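PDB 5CWW: nucleoporin NUP82 from Chaetomium thermophilum, which is a component of the nuclear pore complex, probably serving as structural constituent and docking partner for transport factors, and is represented here by its N-terminal beta-propeller domain. Local coordinates for residues P43-R47 against W489-S493; E253-F259 against T271-T277; W66-Q71 against P143-H149. All coordinates share one frame. Where two conformers were deposited one is given. Residue numbers count along the deposited sequence, not the author numbering.

Contact 1: residues P43-R47 against W489-S493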
# COMPACT_ATOMS: atom_id res chain seq x y z
N PRO B 43 -15.56 1.23 10.78
CA PRO B 43 -14.87 0.47 9.73
C PRO B 43 -13.41 0.88 9.53
O PRO B 43 -13.11 2.07 9.44
CB PRO B 43 -15.69 0.77 8.47
CG PRO B 43 -16.32 2.09 8.74
CD PRO B 43 -16.62 2.10 10.21
N GLY B 44 -12.53 -0.10 9.48
CA GLY B 44 -11.11 0.14 9.27
C GLY B 44 -10.26 -0.95 9.91
O GLY B 44 -10.76 -1.73 10.72
N PRO B 45 -8.97 -1.00 9.56
CA PRO B 45 -8.05 -1.99 10.14
C PRO B 45 -7.76 -1.72 11.61
O PRO B 45 -7.92 -0.59 12.07
CB PRO B 45 -6.79 -1.84 9.29
CG PRO B 45 -6.84 -0.45 8.77
CD PRO B 45 -8.30 -0.13 8.58
N ARG B 46 -7.34 -2.75 12.33
CA ARG B 46 -7.02 -2.63 13.75
C ARG B 46 -5.70 -3.32 14.07
O ARG B 46 -5.67 -4.47 14.51
CB ARG B 46 -8.14 -3.21 14.62
CG ARG B 46 -7.93 -2.98 16.11
CD ARG B 46 -8.98 -3.69 16.95
NE ARG B 46 -8.81 -3.40 18.37
CZ ARG B 46 -9.05 -4.26 19.37
NH1 ARG B 46 -9.48 -5.49 19.12
NH2 ARG B 46 -8.85 -3.88 20.62
N ARG B 47 -4.60 -2.60 13.83
CA ARG B 47 -3.27 -3.08 14.19
C ARG B 47 -2.86 -2.48 15.53
O ARG B 47 -1.88 -1.74 15.63
CB ARG B 47 -2.25 -2.71 13.10
CG ARG B 47 -2.59 -3.31 11.75
CD ARG B 47 -1.44 -3.17 10.77
NE ARG B 47 -1.77 -3.76 9.47
CZ ARG B 47 -1.72 -5.06 9.22
NH1 ARG B 47 -1.36 -5.92 10.16
NH2 ARG B 47 -2.04 -5.51 8.01
N TRP B 489 -12.82 -5.79 7.71
CA TRP B 489 -11.44 -5.46 7.36
C TRP B 489 -10.48 -6.53 7.88
O TRP B 489 -9.86 -6.35 8.93
CB TRP B 489 -11.06 -4.09 7.92
CG TRP B 489 -11.42 -2.95 7.03
CD1 TRP B 489 -12.64 -2.34 6.93
CD2 TRP B 489 -10.56 -2.28 6.11
NE1 TRP B 489 -12.59 -1.33 6.00
CE2 TRP B 489 -11.32 -1.28 5.48
CE3 TRP B 489 -9.22 -2.44 5.74
CZ2 TRP B 489 -10.79 -0.43 4.51
CZ3 TRP B 489 -8.69 -1.60 4.78
CH2 TRP B 489 -9.47 -0.60 4.18
N PRO B 490 -10.37 -7.65 7.16
CA PRO B 490 -9.40 -8.67 7.56
C PRO B 490 -7.97 -8.20 7.31
O PRO B 490 -7.75 -7.40 6.40
CB PRO B 490 -9.77 -9.87 6.69
CG PRO B 490 -10.41 -9.27 5.48
CD PRO B 490 -11.13 -8.04 5.96
N MET B 491 -7.01 -8.69 8.09
CA MET B 491 -5.64 -8.20 8.04
C MET B 491 -4.61 -9.32 7.94
O MET B 491 -4.78 -10.38 8.53
CB MET B 491 -5.33 -7.36 9.29
CG MET B 491 -6.25 -6.17 9.49
SD MET B 491 -6.06 -5.46 11.13
CE MET B 491 -6.93 -6.66 12.13
N PHE B 492 -3.54 -9.06 7.19
CA PHE B 492 -2.38 -9.95 7.17
C PHE B 492 -1.45 -9.64 8.35
O PHE B 492 -1.38 -8.50 8.80
CB PHE B 492 -1.60 -9.82 5.86
CG PHE B 492 -2.17 -10.60 4.71
CD1 PHE B 492 -2.51 -11.93 4.85
CD2 PHE B 492 -2.37 -9.99 3.48
CE1 PHE B 492 -3.03 -12.65 3.78
CE2 PHE B 492 -2.88 -10.70 2.41
CZ PHE B 492 -3.21 -12.03 2.56
N SER B 493 -0.76 -10.67 8.83
CA SER B 493 0.31 -10.49 9.81
C SER B 493 1.45 -11.45 9.48
O SER B 493 1.20 -12.61 9.15
CB SER B 493 -0.18 -10.74 11.23
OG SER B 493 -1.28 -9.91 11.55
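A loop-on-strand contact joins P43-R47, the segment leading to the first propeller strand (49-52), to W489-S493 at the start of strand 491-494. The two run nearly alongside, their end-to-end directions 11° apart, with P45 and W489 nearest at the backbone (CA-CA 5.6 Å). The indole of W489 carries two CH-pi contacts on one face: G44 CA lies 3.7 Å from the five-membered ring centroid and P45 CD 4.1 Å from the six-membered one. At G44 (phi 151°, psi 166°) a CB would collide with the preceding carbonyl oxygen. R46 N gives a weak hydrogen bond to M491 SD (3.2 Å). Before entering strand 49-52 the loop thus passes the inner strand of a later propeller blade, 442 residues on. R47 bridges the far end: NH1 and NH2 donate to F492 O at 2.9 and 3.2 Å, while M491 CB lies over a face of the guanidinium, 4.0 Å from NH2. The same R47 forms a salt bridge with D391, whose carboxylate also accepts from F492 N.

Contact 2: residues E253-F259 against T271-T277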
# COMPACT_ATOMS: atom_id res chain seq x y z
N GLU B 253 -8.77 4.09 -4.85
CA GLU B 253 -8.87 4.17 -3.40
C GLU B 253 -7.99 3.08 -2.81
O GLU B 253 -8.24 1.89 -3.02
CB GLU B 253 -10.32 4.00 -2.93
CG GLU B 253 -10.51 4.17 -1.43
CD GLU B 253 -11.91 3.84 -0.98
OE1 GLU B 253 -12.60 4.74 -0.46
OE2 GLU B 253 -12.33 2.67 -1.13
N VAL B 254 -6.96 3.47 -2.07
CA VAL B 254 -5.99 2.51 -1.55
C VAL B 254 -6.55 1.77 -0.34
O VAL B 254 -7.10 2.38 0.57
CB VAL B 254 -4.67 3.20 -1.14
CG1 VAL B 254 -3.66 2.18 -0.64
CG2 VAL B 254 -4.09 3.98 -2.32
N ALA B 255 -6.39 0.45 -0.36
CA ALA B 255 -6.77 -0.39 0.77
C ALA B 255 -5.56 -0.61 1.68
O ALA B 255 -5.68 -0.54 2.91
CB ALA B 255 -7.31 -1.73 0.29
N ALA B 256 -4.41 -0.88 1.09
CA ALA B 256 -3.18 -1.09 1.85
C ALA B 256 -1.96 -1.08 0.95
O ALA B 256 -2.06 -1.26 -0.26
CB ALA B 256 -3.25 -2.40 2.62
N ALA B 257 -0.80 -0.87 1.56
CA ALA B 257 0.47 -0.89 0.84
C ALA B 257 1.52 -1.56 1.71
O ALA B 257 1.44 -1.53 2.94
CB ALA B 257 0.89 0.51 0.47
N CYS B 258 2.52 -2.16 1.07
CA CYS B 258 3.60 -2.80 1.80
C CYS B 258 4.87 -2.85 0.97
O CYS B 258 4.83 -2.78 -0.26
CB CYS B 258 3.19 -4.21 2.22
SG CYS B 258 2.97 -5.35 0.84
N PHE B 259 6.00 -2.96 1.67
CA PHE B 259 7.26 -3.35 1.06
C PHE B 259 7.40 -4.85 1.24
O PHE B 259 6.82 -5.42 2.17
CB PHE B 259 8.45 -2.63 1.69
CG PHE B 259 8.58 -1.20 1.27
CD1 PHE B 259 9.05 -0.88 0.00
CD2 PHE B 259 8.26 -0.17 2.13
CE1 PHE B 259 9.18 0.44 -0.40
CE2 PHE B 259 8.39 1.15 1.74
CZ PHE B 259 8.85 1.45 0.47
N THR B 271 10.74 -1.95 -3.88
CA THR B 271 9.46 -2.05 -4.56
C THR B 271 8.32 -1.85 -3.58
O THR B 271 8.14 -2.64 -2.66
CB THR B 271 9.29 -3.40 -5.27
OG1 THR B 271 10.41 -3.62 -6.14
CG2 THR B 271 8.00 -3.42 -6.09
N LEU B 272 7.55 -0.79 -3.78
CA LEU B 272 6.34 -0.57 -3.00
C LEU B 272 5.15 -1.18 -3.72
O LEU B 272 4.91 -0.88 -4.89
CB LEU B 272 6.10 0.93 -2.75
CG LEU B 272 4.86 1.26 -1.92
CD1 LEU B 272 5.01 0.74 -0.49
CD2 LEU B 272 4.60 2.77 -1.92
N TRP B 273 4.44 -2.05 -3.03
CA TRP B 273 3.26 -2.71 -3.57
C TRP B 273 2.00 -2.08 -2.98
O TRP B 273 1.97 -1.76 -1.80
CB TRP B 273 3.29 -4.21 -3.27
CG TRP B 273 4.27 -4.98 -4.09
CD1 TRP B 273 5.58 -5.22 -3.80
CD2 TRP B 273 4.01 -5.64 -5.33
NE1 TRP B 273 6.15 -5.98 -4.79
CE2 TRP B 273 5.21 -6.25 -5.74
CE3 TRP B 273 2.87 -5.77 -6.14
CZ2 TRP B 273 5.31 -6.98 -6.93
CZ3 TRP B 273 2.97 -6.50 -7.31
CH2 TRP B 273 4.18 -7.09 -7.69
N LEU B 274 0.97 -1.93 -3.81
CA LEU B 274 -0.29 -1.34 -3.35
C LEU B 274 -1.50 -2.14 -3.80
O LEU B 274 -1.53 -2.68 -4.91
CB LEU B 274 -0.43 0.09 -3.85
CG LEU B 274 0.67 1.07 -3.45
CD1 LEU B 274 1.72 1.19 -4.56
CD2 LEU B 274 0.07 2.43 -3.13
N ALA B 275 -2.51 -2.19 -2.93
CA ALA B 275 -3.77 -2.83 -3.24
C ALA B 275 -4.92 -1.84 -3.07
O ALA B 275 -5.06 -1.22 -2.01
CB ALA B 275 -3.98 -4.05 -2.36
N MET B 276 -5.72 -1.69 -4.12
CA MET B 276 -6.87 -0.81 -4.12
C MET B 276 -8.12 -1.58 -3.70
O MET B 276 -8.22 -2.78 -3.94
CB MET B 276 -7.08 -0.20 -5.51
CG MET B 276 -5.82 0.42 -6.11
SD MET B 276 -5.24 1.86 -5.19
CE MET B 276 -3.79 2.30 -6.15
N THR B 277 -9.07 -0.89 -3.08
CA THR B 277 -10.33 -1.51 -2.70
C THR B 277 -11.12 -1.93 -3.93
O THR B 277 -12.02 -2.76 -3.85
CB THR B 277 -11.19 -0.58 -1.83
OG1 THR B 277 -11.45 0.64 -2.54
CG2 THR B 277 -10.50 -0.26 -0.51
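Two neighbouring strands of one propeller blade, 254-258 and 272-276, form an antiparallel beta hairpin interrupted by a classic bulge. Their axes approach to 4.5 Å with 159° between N-to-C directions. C258 and W273 make a hydrogen-bonded pair (C258 N to W273 O and W273 N to C258 O, each 2.9 Å), followed by the non-hydrogen-bonded pair A257-L274. At the bulge A255 and A256 both face A275: A255 N and A256 N donate to A275 O at 2.7 and 3.2 Å, while A275 N returns a 2.9 Å bond to A256 O. The register thus shifts by one, so that V254 pairs with M276. Beyond it, T277 N binds E253 O (2.9 Å) and T277 OG1 donates to E253 OE2 (2.6 Å), tying backbone and side chains together at this end. At the other end L272 CD1 sits over the F259 ring, 4.0 Å from its centroid, a CH-pi contact. The hairpin lies between other blades: V193 of strand 189-194 meets A257 and L274, whereas A256, C258, W273 and A275 face strand 389-395. Strand 281-284 continues the sheet beyond 272-276.

Contact 3: residues W66-Q71 against P143-H149; sequences WGDLAQ and PDSSHLH
W66, L148 and Q71 carry this contact, an apolar join between consecutive propeller blades. W66-D68 is extended strand; helix begins at L69, N-capped by D68, whose OD1 accepts from A70 N (2.8 Å). P143 and D144 lead into a 3-10 turn at S145-L148, begun by an Asx turn in which D144 OD1 accepts from S146 N (3.3 Å). G67 and L148 are closest at the backbone, CA-CA 7.2 Å. W66, chi1 t and chi2 31°, reaches the turn: L148 CG stands over its six-membered ring, 3.7 Å from the centroid, P143 CG is 3.5 Å from CZ3, and D144 O lies at the ring edge, 3.3 Å from CH2. L148 (m, t) puts CD1 3.9 Å from D68 CB. Q71 (m, t, chi3 23°) has NE2 3.8 Å from H149 CE1. E55 accepts from W66 NE1 and also bonds S145 OG; F57 stacks on the indole. Strand 63-68, between strands 55-60 and 106-110, thus meets the loop joining strands 137-141 and 160-162 of the next blade.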
# COMPACT_ATOMS: atom_id res chain seq x y z
N TRP B 66 2.00 -0.25 27.79
CA TRP B 66 3.32 -0.83 27.57
C TRP B 66 3.63 -1.89 28.63
O TRP B 66 3.42 -1.66 29.82
CB TRP B 66 4.36 0.28 27.60
CG TRP B 66 5.77 -0.16 27.37
CD1 TRP B 66 6.19 -1.21 26.60
CD2 TRP B 66 6.95 0.45 27.90
NE1 TRP B 66 7.56 -1.29 26.63
CE2 TRP B 66 8.05 -0.29 27.42
CE3 TRP B 66 7.18 1.54 28.74
CZ2 TRP B 66 9.36 0.03 27.76
CZ3 TRP B 66 8.48 1.86 29.08
CH2 TRP B 66 9.56 1.11 28.58
N GLY B 67 4.13 -3.04 28.20
CA GLY B 67 4.47 -4.10 29.13
C GLY B 67 5.41 -5.16 28.59
O GLY B 67 5.42 -5.44 27.39
N ASP B 68 6.21 -5.74 29.48
CA ASP B 68 7.11 -6.84 29.15
C ASP B 68 6.47 -8.16 29.58
O ASP B 68 6.19 -8.37 30.76
CB ASP B 68 8.47 -6.66 29.83
CG ASP B 68 9.52 -7.62 29.32
OD1 ASP B 68 9.22 -8.82 29.15
OD2 ASP B 68 10.67 -7.18 29.08
N LEU B 69 6.23 -9.04 28.61
CA LEU B 69 5.56 -10.31 28.88
C LEU B 69 6.37 -11.22 29.79
O LEU B 69 5.81 -12.02 30.53
CB LEU B 69 5.26 -11.04 27.57
CG LEU B 69 4.32 -10.32 26.59
CD1 LEU B 69 4.14 -11.15 25.33
CD2 LEU B 69 2.98 -10.01 27.23
N ALA B 70 7.70 -11.09 29.74
CA ALA B 70 8.57 -11.91 30.57
C ALA B 70 8.38 -11.57 32.04
O ALA B 70 8.17 -12.47 32.87
CB ALA B 70 10.03 -11.70 30.17
N GLN B 71 8.45 -10.29 32.37
CA GLN B 71 8.31 -9.84 33.75
C GLN B 71 6.90 -10.08 34.28
O GLN B 71 6.73 -10.51 35.42
CB GLN B 71 8.67 -8.35 33.86
CG GLN B 71 10.05 -8.00 33.32
CD GLN B 71 10.37 -6.52 33.42
OE1 GLN B 71 9.79 -5.80 34.22
NE2 GLN B 71 11.30 -6.06 32.58
N PRO B 143 10.73 4.74 24.87
CA PRO B 143 11.59 5.02 26.02
C PRO B 143 12.49 3.85 26.39
O PRO B 143 12.32 2.74 25.89
CB PRO B 143 10.59 5.30 27.14
CG PRO B 143 9.44 4.40 26.80
CD PRO B 143 9.37 4.36 25.29
N ASP B 144 13.45 4.11 27.28
CA ASP B 144 14.32 3.07 27.79
C ASP B 144 13.49 2.02 28.52
O ASP B 144 12.51 2.36 29.19
CB ASP B 144 15.38 3.67 28.72
CG ASP B 144 16.59 2.77 28.89
OD1 ASP B 144 16.43 1.53 28.89
OD2 ASP B 144 17.72 3.30 29.01
N SER B 145 13.87 0.76 28.39
CA SER B 145 13.13 -0.33 29.01
C SER B 145 13.23 -0.30 30.54
O SER B 145 12.45 -0.95 31.23
CB SER B 145 13.63 -1.68 28.49
OG SER B 145 13.45 -1.76 27.08
N SER B 146 14.19 0.46 31.06
CA SER B 146 14.39 0.57 32.51
C SER B 146 13.16 1.16 33.20
O SER B 146 12.97 0.97 34.40
CB SER B 146 15.62 1.42 32.82
OG SER B 146 15.49 2.73 32.29
N HIS B 147 12.33 1.88 32.45
CA HIS B 147 11.14 2.51 33.00
C HIS B 147 10.06 1.50 33.38
O HIS B 147 9.05 1.87 33.98
CB HIS B 147 10.57 3.53 32.00
CG HIS B 147 11.41 4.75 31.83
ND1 HIS B 147 11.31 5.84 32.68
CD2 HIS B 147 12.35 5.08 30.92
CE1 HIS B 147 12.16 6.77 32.29
NE2 HIS B 147 12.80 6.34 31.22
N LEU B 148 10.26 0.24 33.02
CA LEU B 148 9.31 -0.81 33.37
C LEU B 148 9.52 -1.34 34.79
O LEU B 148 8.65 -2.01 35.34
CB LEU B 148 9.40 -1.96 32.36
CG LEU B 148 8.78 -1.70 30.99
CD1 LEU B 148 9.15 -2.80 30.01
CD2 LEU B 148 7.27 -1.56 31.09
N HIS B 149 10.68 -1.05 35.37
CA HIS B 149 10.97 -1.44 36.75
C HIS B 149 10.34 -0.46 37.73
O HIS B 149 10.21 0.73 37.44
CB HIS B 149 12.48 -1.53 36.99
CG HIS B 149 13.18 -2.46 36.06
ND1 HIS B 149 12.88 -3.80 35.97
CD2 HIS B 149 14.19 -2.25 35.17
CE1 HIS B 149 13.66 -4.38 35.08
NE2 HIS B 149 14.46 -3.46 34.58

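Overall arrangement
Contact 1 spans most of the chain, from before the first blade to the blade starting at strand 491-494; contacts 3 and 2 nest inside it, in that order. Contacts 1 and 2 are neighbours, centres about 14 Å apart, and touch where W489 CZ3 packs on A255 O at 3.7 Å. Both also meet D391 of strand 389-395, through R47 and A256, so three blades converge near the middle of the domain. Contact 3 lies further out, its centre about 27 Å from that of contact 1 and about 34 Å from that of contact 2. Contact 2 is pairing within one blade, contact 3 a join between consecutive blades, 49-110 and 119-162, and contact 1 a link between segments distant in sequence.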